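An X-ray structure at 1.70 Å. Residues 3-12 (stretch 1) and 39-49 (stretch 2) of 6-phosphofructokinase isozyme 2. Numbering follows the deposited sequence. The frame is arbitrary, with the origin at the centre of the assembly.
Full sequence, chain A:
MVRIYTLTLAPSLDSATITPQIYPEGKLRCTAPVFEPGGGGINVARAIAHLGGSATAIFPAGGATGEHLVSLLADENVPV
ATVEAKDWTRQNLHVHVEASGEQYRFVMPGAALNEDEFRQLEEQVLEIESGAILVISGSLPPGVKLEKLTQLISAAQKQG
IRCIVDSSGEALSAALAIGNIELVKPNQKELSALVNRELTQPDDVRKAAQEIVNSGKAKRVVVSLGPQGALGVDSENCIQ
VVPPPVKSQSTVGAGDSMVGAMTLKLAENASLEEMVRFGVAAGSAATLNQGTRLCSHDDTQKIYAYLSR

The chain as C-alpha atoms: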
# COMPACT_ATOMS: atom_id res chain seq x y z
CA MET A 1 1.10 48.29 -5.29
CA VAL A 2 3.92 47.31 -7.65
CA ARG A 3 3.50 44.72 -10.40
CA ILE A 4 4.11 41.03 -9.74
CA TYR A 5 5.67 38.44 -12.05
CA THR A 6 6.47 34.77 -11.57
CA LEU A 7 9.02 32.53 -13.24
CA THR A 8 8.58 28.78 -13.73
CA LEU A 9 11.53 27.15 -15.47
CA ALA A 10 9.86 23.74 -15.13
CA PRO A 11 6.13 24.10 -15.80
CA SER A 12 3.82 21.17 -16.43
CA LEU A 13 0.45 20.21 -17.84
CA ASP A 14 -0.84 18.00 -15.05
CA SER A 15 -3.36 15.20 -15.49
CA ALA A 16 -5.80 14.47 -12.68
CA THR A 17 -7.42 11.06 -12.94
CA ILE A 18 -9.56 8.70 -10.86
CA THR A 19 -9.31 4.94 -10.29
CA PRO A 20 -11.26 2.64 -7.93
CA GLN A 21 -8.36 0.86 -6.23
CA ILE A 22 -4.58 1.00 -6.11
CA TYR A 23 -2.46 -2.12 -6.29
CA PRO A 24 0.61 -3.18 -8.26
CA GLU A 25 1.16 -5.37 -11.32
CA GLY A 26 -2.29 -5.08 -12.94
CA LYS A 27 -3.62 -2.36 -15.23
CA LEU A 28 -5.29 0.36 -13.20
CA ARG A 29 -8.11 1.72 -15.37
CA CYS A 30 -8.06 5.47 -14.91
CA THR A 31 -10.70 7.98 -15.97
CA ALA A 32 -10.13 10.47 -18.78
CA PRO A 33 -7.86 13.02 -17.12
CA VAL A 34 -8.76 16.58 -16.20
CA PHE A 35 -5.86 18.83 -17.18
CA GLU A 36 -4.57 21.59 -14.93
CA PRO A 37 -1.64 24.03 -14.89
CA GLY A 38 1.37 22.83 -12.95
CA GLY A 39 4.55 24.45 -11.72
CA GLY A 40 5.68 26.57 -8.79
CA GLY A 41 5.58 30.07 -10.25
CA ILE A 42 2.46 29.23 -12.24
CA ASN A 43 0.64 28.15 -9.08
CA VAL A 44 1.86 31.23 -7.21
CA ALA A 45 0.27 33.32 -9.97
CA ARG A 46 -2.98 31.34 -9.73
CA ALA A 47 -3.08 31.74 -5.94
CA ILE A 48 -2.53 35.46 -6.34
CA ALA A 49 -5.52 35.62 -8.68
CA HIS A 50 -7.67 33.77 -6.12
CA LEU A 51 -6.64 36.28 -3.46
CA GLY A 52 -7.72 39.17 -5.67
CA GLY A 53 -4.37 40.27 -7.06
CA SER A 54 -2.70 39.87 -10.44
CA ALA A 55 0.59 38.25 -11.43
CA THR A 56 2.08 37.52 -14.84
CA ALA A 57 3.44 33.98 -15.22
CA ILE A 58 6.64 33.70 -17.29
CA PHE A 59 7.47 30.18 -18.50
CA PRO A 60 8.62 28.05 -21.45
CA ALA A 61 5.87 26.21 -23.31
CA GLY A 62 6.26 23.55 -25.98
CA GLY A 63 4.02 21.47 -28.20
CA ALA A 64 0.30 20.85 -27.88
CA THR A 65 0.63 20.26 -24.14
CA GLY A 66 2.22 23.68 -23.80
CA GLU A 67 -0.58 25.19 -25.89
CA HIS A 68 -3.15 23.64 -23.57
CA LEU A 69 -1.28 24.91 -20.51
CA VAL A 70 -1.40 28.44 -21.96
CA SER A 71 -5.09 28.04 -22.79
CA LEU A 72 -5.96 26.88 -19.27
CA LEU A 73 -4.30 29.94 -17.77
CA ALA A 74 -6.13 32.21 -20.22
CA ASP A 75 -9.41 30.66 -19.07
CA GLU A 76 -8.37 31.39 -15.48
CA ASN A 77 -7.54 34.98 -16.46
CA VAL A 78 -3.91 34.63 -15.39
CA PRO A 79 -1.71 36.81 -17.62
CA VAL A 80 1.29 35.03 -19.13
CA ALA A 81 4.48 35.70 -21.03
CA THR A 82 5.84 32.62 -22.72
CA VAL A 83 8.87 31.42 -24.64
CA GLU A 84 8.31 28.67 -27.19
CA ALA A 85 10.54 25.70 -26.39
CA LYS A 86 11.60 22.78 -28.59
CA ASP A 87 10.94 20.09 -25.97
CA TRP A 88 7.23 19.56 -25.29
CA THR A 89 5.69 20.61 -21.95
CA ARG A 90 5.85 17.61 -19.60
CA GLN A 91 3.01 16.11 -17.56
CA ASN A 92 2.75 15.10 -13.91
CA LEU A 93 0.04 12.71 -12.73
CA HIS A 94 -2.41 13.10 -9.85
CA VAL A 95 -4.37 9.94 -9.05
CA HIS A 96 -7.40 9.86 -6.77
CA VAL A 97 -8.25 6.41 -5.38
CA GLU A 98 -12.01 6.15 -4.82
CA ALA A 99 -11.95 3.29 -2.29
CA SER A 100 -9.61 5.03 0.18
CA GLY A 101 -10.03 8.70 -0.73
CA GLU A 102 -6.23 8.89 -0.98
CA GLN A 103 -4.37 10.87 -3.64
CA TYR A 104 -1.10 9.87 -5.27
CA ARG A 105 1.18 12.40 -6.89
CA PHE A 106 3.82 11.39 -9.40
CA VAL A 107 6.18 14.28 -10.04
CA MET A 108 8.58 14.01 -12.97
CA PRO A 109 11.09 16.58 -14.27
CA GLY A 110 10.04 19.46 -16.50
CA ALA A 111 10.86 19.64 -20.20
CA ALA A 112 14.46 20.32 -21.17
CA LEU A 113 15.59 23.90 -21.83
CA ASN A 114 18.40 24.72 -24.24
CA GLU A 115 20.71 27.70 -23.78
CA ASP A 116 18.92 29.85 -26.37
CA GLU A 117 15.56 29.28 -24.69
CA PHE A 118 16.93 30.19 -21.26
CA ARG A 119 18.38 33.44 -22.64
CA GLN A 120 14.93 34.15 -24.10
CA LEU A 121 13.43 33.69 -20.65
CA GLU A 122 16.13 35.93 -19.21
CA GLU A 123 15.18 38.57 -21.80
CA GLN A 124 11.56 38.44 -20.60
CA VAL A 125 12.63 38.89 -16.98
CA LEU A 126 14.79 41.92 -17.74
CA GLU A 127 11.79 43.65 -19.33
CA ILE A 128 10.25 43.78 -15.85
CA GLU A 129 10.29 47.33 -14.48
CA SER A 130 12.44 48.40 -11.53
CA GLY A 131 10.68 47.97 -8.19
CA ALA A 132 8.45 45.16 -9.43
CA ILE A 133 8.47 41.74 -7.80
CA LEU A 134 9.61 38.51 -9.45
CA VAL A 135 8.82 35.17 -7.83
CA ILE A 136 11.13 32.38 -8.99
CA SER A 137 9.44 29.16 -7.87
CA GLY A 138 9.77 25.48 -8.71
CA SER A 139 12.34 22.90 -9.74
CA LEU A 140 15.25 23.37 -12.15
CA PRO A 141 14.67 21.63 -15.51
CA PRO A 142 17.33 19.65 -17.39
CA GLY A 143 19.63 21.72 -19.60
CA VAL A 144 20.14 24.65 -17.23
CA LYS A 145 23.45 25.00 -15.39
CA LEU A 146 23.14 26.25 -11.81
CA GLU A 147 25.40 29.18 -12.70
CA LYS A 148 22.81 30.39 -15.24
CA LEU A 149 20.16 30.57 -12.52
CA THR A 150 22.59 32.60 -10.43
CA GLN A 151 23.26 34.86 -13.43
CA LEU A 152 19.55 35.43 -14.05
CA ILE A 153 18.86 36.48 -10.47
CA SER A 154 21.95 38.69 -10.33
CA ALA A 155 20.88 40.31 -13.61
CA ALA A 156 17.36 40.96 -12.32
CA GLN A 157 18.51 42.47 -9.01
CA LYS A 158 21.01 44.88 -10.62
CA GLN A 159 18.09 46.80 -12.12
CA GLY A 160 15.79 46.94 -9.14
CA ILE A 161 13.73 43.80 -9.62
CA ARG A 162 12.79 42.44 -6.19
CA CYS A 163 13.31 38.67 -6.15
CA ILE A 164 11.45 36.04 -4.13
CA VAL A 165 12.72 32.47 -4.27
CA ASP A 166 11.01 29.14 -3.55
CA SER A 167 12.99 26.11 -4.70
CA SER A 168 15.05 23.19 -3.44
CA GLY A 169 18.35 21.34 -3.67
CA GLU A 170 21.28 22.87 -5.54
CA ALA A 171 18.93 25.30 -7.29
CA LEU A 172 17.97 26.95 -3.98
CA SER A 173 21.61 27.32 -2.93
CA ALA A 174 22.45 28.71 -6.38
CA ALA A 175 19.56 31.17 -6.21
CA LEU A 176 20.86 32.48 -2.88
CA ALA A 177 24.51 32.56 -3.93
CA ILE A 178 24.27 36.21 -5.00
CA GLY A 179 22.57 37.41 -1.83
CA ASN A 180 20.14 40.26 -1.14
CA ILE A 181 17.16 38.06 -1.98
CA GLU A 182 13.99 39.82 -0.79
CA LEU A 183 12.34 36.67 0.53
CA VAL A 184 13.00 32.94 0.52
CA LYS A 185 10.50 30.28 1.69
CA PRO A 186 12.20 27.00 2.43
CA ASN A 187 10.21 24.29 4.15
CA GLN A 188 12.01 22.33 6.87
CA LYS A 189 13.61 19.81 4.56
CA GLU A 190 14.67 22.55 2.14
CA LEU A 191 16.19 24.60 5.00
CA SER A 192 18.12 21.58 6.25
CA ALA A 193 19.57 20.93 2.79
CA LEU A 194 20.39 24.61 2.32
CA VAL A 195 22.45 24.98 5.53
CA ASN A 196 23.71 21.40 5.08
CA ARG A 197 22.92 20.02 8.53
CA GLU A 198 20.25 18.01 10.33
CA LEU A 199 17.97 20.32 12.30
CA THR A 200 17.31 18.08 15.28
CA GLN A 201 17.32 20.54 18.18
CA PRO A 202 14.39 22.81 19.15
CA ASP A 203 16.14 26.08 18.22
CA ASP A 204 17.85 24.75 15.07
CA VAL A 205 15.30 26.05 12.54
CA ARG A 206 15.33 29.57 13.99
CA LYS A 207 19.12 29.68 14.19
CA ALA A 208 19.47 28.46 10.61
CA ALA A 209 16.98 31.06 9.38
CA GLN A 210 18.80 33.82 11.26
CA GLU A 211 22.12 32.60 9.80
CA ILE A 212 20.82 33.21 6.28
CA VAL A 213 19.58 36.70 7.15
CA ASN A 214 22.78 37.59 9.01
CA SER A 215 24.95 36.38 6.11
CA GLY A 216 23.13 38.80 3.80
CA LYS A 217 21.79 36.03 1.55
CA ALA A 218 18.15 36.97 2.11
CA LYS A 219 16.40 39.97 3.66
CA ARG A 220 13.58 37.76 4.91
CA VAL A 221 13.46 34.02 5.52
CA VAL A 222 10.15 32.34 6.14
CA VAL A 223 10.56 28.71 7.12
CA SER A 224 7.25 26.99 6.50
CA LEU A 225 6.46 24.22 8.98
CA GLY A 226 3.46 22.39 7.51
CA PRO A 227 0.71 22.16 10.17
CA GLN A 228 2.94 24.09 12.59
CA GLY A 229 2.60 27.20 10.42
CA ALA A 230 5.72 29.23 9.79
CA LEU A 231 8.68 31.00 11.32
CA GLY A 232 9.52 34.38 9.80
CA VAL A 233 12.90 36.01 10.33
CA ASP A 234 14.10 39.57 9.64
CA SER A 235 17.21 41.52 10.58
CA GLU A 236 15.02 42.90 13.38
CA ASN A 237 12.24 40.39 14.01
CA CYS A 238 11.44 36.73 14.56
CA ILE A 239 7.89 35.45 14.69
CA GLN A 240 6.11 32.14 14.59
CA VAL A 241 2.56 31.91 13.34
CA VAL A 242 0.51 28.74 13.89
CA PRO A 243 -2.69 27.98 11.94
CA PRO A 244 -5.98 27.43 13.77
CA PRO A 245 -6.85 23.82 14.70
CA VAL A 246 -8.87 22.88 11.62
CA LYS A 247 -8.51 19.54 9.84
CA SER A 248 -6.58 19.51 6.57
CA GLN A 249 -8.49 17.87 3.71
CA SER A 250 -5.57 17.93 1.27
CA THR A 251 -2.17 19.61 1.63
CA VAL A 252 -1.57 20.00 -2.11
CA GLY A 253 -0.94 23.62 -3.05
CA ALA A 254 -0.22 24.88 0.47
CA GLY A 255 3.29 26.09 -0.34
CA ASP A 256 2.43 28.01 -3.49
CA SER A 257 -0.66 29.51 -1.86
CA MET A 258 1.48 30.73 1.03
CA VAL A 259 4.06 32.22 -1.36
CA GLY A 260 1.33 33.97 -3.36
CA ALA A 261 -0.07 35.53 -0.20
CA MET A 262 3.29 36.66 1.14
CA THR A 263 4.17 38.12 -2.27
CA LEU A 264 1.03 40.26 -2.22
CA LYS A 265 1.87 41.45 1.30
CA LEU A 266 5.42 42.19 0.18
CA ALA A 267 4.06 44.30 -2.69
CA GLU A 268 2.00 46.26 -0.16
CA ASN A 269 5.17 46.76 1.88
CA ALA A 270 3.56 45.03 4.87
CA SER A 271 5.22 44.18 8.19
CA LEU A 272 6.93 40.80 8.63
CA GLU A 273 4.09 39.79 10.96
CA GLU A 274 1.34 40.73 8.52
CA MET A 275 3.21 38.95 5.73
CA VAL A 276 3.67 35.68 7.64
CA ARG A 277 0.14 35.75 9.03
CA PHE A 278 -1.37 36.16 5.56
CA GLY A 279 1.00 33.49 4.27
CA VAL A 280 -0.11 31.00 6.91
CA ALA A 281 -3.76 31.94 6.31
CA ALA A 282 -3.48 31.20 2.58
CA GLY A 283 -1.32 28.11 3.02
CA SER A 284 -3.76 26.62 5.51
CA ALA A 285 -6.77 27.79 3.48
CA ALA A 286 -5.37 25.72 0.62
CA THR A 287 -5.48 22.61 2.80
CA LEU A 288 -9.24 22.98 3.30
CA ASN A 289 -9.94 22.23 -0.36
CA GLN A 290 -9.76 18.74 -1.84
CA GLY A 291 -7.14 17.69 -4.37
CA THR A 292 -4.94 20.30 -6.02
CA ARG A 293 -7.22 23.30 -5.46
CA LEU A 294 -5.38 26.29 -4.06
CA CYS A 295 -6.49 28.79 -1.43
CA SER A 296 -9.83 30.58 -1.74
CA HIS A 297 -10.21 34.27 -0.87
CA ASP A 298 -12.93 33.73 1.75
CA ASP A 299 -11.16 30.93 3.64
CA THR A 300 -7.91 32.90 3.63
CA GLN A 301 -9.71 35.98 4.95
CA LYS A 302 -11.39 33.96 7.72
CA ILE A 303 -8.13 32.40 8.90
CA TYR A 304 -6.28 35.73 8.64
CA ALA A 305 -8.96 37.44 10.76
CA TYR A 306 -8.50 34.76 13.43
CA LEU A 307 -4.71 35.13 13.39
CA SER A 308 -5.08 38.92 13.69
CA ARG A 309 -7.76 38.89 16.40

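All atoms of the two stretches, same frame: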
# COMPACT_ATOMS: atom_id res chain seq x y z
N ARG A 3 3.90 45.89 -9.62
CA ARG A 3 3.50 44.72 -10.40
C ARG A 3 4.21 43.46 -9.94
O ARG A 3 5.32 43.51 -9.40
CB ARG A 3 3.74 44.97 -11.89
CG ARG A 3 2.98 46.18 -12.43
CD ARG A 3 2.92 46.13 -13.94
NE ARG A 3 2.63 44.76 -14.38
CZ ARG A 3 2.53 44.39 -15.65
NH1 ARG A 3 2.69 45.28 -16.63
NH2 ARG A 3 2.27 43.12 -15.95
N ILE A 4 3.56 42.32 -10.15
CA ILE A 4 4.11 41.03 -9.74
C ILE A 4 4.25 40.08 -10.92
O ILE A 4 3.33 39.93 -11.73
CB ILE A 4 3.22 40.37 -8.67
CG1 ILE A 4 3.07 41.31 -7.47
CG2 ILE A 4 3.80 39.03 -8.23
CD1 ILE A 4 1.96 40.89 -6.51
N TYR A 5 5.41 39.44 -11.02
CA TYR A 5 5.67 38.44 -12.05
C TYR A 5 6.13 37.15 -11.39
O TYR A 5 6.70 37.18 -10.30
CB TYR A 5 6.75 38.94 -13.00
CG TYR A 5 6.37 40.18 -13.78
CD1 TYR A 5 6.53 41.44 -13.22
CD2 TYR A 5 5.87 40.09 -15.07
CE1 TYR A 5 6.18 42.58 -13.92
CE2 TYR A 5 5.52 41.23 -15.78
CZ TYR A 5 5.68 42.47 -15.20
OH TYR A 5 5.34 43.60 -15.91
N THR A 6 5.89 36.02 -12.05
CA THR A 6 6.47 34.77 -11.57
C THR A 6 7.25 34.09 -12.68
O THR A 6 7.00 34.32 -13.88
CB THR A 6 5.42 33.79 -11.00
OG1 THR A 6 4.68 33.19 -12.07
CG2 THR A 6 4.48 34.48 -10.02
N LEU A 7 8.20 33.25 -12.29
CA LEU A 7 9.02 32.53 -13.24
C LEU A 7 9.03 31.05 -12.92
O LEU A 7 9.37 30.65 -11.80
CB LEU A 7 10.46 33.08 -13.23
CG LEU A 7 11.42 32.34 -14.16
CD1 LEU A 7 10.98 32.48 -15.60
CD2 LEU A 7 12.85 32.85 -13.97
N THR A 8 8.64 30.23 -13.90
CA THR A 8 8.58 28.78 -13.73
C THR A 8 9.42 28.13 -14.81
O THR A 8 8.97 28.00 -15.95
CB THR A 8 7.14 28.26 -13.85
OG1 THR A 8 6.31 28.98 -12.95
CG2 THR A 8 7.07 26.77 -13.51
N LEU A 9 10.65 27.74 -14.47
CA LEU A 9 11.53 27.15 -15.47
C LEU A 9 11.10 25.73 -15.81
O LEU A 9 11.42 25.22 -16.89
CB LEU A 9 12.98 27.18 -15.00
CG LEU A 9 13.58 28.58 -14.82
CD1 LEU A 9 14.96 28.48 -14.20
CD2 LEU A 9 13.61 29.34 -16.14
N ALA A 10 10.37 25.09 -14.90
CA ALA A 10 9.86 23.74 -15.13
C ALA A 10 8.36 23.67 -14.94
O ALA A 10 7.88 23.14 -13.93
CB ALA A 10 10.56 22.74 -14.21
N PRO A 11 7.59 24.21 -15.89
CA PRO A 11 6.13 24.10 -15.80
C PRO A 11 5.66 22.70 -16.18
O PRO A 11 6.44 21.88 -16.67
CB PRO A 11 5.64 25.10 -16.83
CG PRO A 11 6.72 25.15 -17.85
CD PRO A 11 8.01 24.97 -17.08
N SER A 12 4.38 22.43 -15.97
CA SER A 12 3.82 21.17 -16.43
C SER A 12 2.35 21.29 -16.77
O SER A 12 1.66 22.20 -16.29
CB SER A 12 4.04 20.06 -15.40
OG SER A 12 3.44 20.38 -14.16
N GLY A 39 3.31 23.71 -11.81
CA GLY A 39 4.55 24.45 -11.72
C GLY A 39 4.48 25.48 -10.62
O GLY A 39 3.43 26.07 -10.38
N GLY A 40 5.62 25.69 -9.95
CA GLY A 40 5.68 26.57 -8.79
C GLY A 40 5.21 27.98 -9.06
O GLY A 40 4.21 28.41 -8.48
N GLY A 41 5.92 28.69 -9.92
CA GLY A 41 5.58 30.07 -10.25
C GLY A 41 4.20 30.19 -10.85
O GLY A 41 3.48 31.16 -10.58
N ILE A 42 3.80 29.21 -11.66
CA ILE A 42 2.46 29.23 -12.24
C ILE A 42 1.40 29.17 -11.14
O ILE A 42 0.43 29.93 -11.17
CB ILE A 42 2.28 28.09 -13.27
CG1 ILE A 42 2.96 28.48 -14.58
CG2 ILE A 42 0.80 27.82 -13.52
CD1 ILE A 42 3.02 27.36 -15.60
N ASN A 43 1.60 28.28 -10.17
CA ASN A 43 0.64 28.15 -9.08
C ASN A 43 0.64 29.36 -8.15
O ASN A 43 -0.41 29.72 -7.62
CB ASN A 43 0.86 26.84 -8.32
CG ASN A 43 0.23 25.66 -9.03
OD1 ASN A 43 -0.83 25.80 -9.65
ND2 ASN A 43 0.88 24.51 -8.95
N VAL A 44 1.80 29.99 -7.96
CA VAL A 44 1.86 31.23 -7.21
C VAL A 44 0.99 32.29 -7.89
O VAL A 44 0.22 32.99 -7.22
CB VAL A 44 3.32 31.73 -7.07
CG1 VAL A 44 3.35 33.16 -6.51
CG2 VAL A 44 4.11 30.80 -6.18
N ALA A 45 1.08 32.37 -9.22
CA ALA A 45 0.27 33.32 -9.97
C ALA A 45 -1.23 33.02 -9.86
O ALA A 45 -2.06 33.93 -9.75
CB ALA A 45 0.70 33.35 -11.44
N ARG A 46 -1.58 31.74 -9.88
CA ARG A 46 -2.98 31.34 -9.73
C ARG A 46 -3.51 31.67 -8.34
O ARG A 46 -4.63 32.17 -8.19
CB ARG A 46 -3.16 29.86 -10.05
CG ARG A 46 -2.80 29.49 -11.49
CD ARG A 46 -2.84 27.99 -11.71
NE ARG A 46 -4.20 27.46 -11.73
CZ ARG A 46 -4.59 26.35 -11.11
NH1 ARG A 46 -3.71 25.64 -10.42
NH2 ARG A 46 -5.85 25.95 -11.19
N ALA A 47 -2.70 31.42 -7.32
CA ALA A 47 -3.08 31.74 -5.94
C ALA A 47 -3.29 33.23 -5.78
O ALA A 47 -4.23 33.68 -5.11
CB ALA A 47 -2.02 31.24 -4.95
N ILE A 48 -2.42 34.01 -6.41
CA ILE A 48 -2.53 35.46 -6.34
C ILE A 48 -3.85 35.93 -6.95
O ILE A 48 -4.53 36.79 -6.39
CB ILE A 48 -1.32 36.15 -6.99
CG1 ILE A 48 -0.13 36.08 -6.02
CG2 ILE A 48 -1.65 37.59 -7.35
CD1 ILE A 48 1.22 36.50 -6.63
N ALA A 49 -4.23 35.32 -8.07
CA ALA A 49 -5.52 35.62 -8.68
C ALA A 49 -6.68 35.31 -7.73
O ALA A 49 -7.61 36.11 -7.59
CB ALA A 49 -5.68 34.85 -9.99
O HOH W 1 8.01 24.21 -11.32

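How do a strand and a helix from distant parts of the chain come to lie together? Strand 4-7 and helix 40-49 run in nearly opposite directions, with 151° between their N-to-C axes and a closest approach of 6.8 Å. The beginning of the helix therefore sits beside the end of the strand and the loop that follows it, while the later turns reach back toward Ile4. Along the strand Ile4 and Thr6 point their CA-to-CB bonds toward the helix, and Tyr5 and Leu7 point away; Thr8, just past the strand, points toward it as well. The backbones come especially near at the glycines, with Thr8 CA 4.8 Å from Gly41 CA and Pro11 CA 4.4 Å from Gly39 CA.

What do the two threonines do with their hydroxyls? Thr6 OG1 donates to Gly41 O at 2.8 Å. Gly41 O already accepts the regular helical bond from Ala45 N at 3.0 Å, so the threonine adds a second donor without displacing the first. Thr8 OG1 instead acts as an acceptor: Ile42 N lies 2.8 Å from Thr8 OG1, but the N-H...O angle of 117° makes this bond weak. Amides in the first turn of a helix have no carbonyl one turn earlier within the helix to bond to, and Ile42 N is one of these, so even a bent bond gives it a partner. Gly41 N is also only 3.1 Å from Thr8 OG1, but its angle is too poor for a hydrogen bond.

How is the very start of the helix served? Gly39 occupies the N-cap position, and its carbonyl O accepts the first regular helical bond, from Asn43 N at 2.9 Å. Gly40 N is satisfied by a water: it accepts from Gly40 N at 3.1 Å and donates to Ala10 O at 2.8 Å, bridging the helix start to the loop after the strand. Farther along, the Asn43 side chain does not touch the strand; its OD1 accepts from Arg46 NH1 at 3.0 Å, a bond within the helix.

Why are glycines found where the backbones close in? A CB on Gly41 would lie 2.4 Å from Thr8 OG1 and 2.8 Å from Leu7 O, both clashes, so the hydroxyl can approach only because that space is empty. At Gly39 a CB would clash with Thr8 CG2 at 2.8 Å, and phi/psi of 124/145 would also jam it against the preceding carbonyl.

What fills the space where there is no polar pairing? Apolar side chains pack at both ends of the contact. Ile4 CG2 meets Ile48 CD1 at 4.0 Å, while the sideways CA-to-CB bond of Ile42 still lets its CD1 come within 3.7 Å of Pro11 CB. Between them, the methyl of Thr6 serves the same purpose, with its CG2 3.9 Å from Val44 CG1, so Thr6 contributes both a hydrogen bond and a greasy surface to the buried seam.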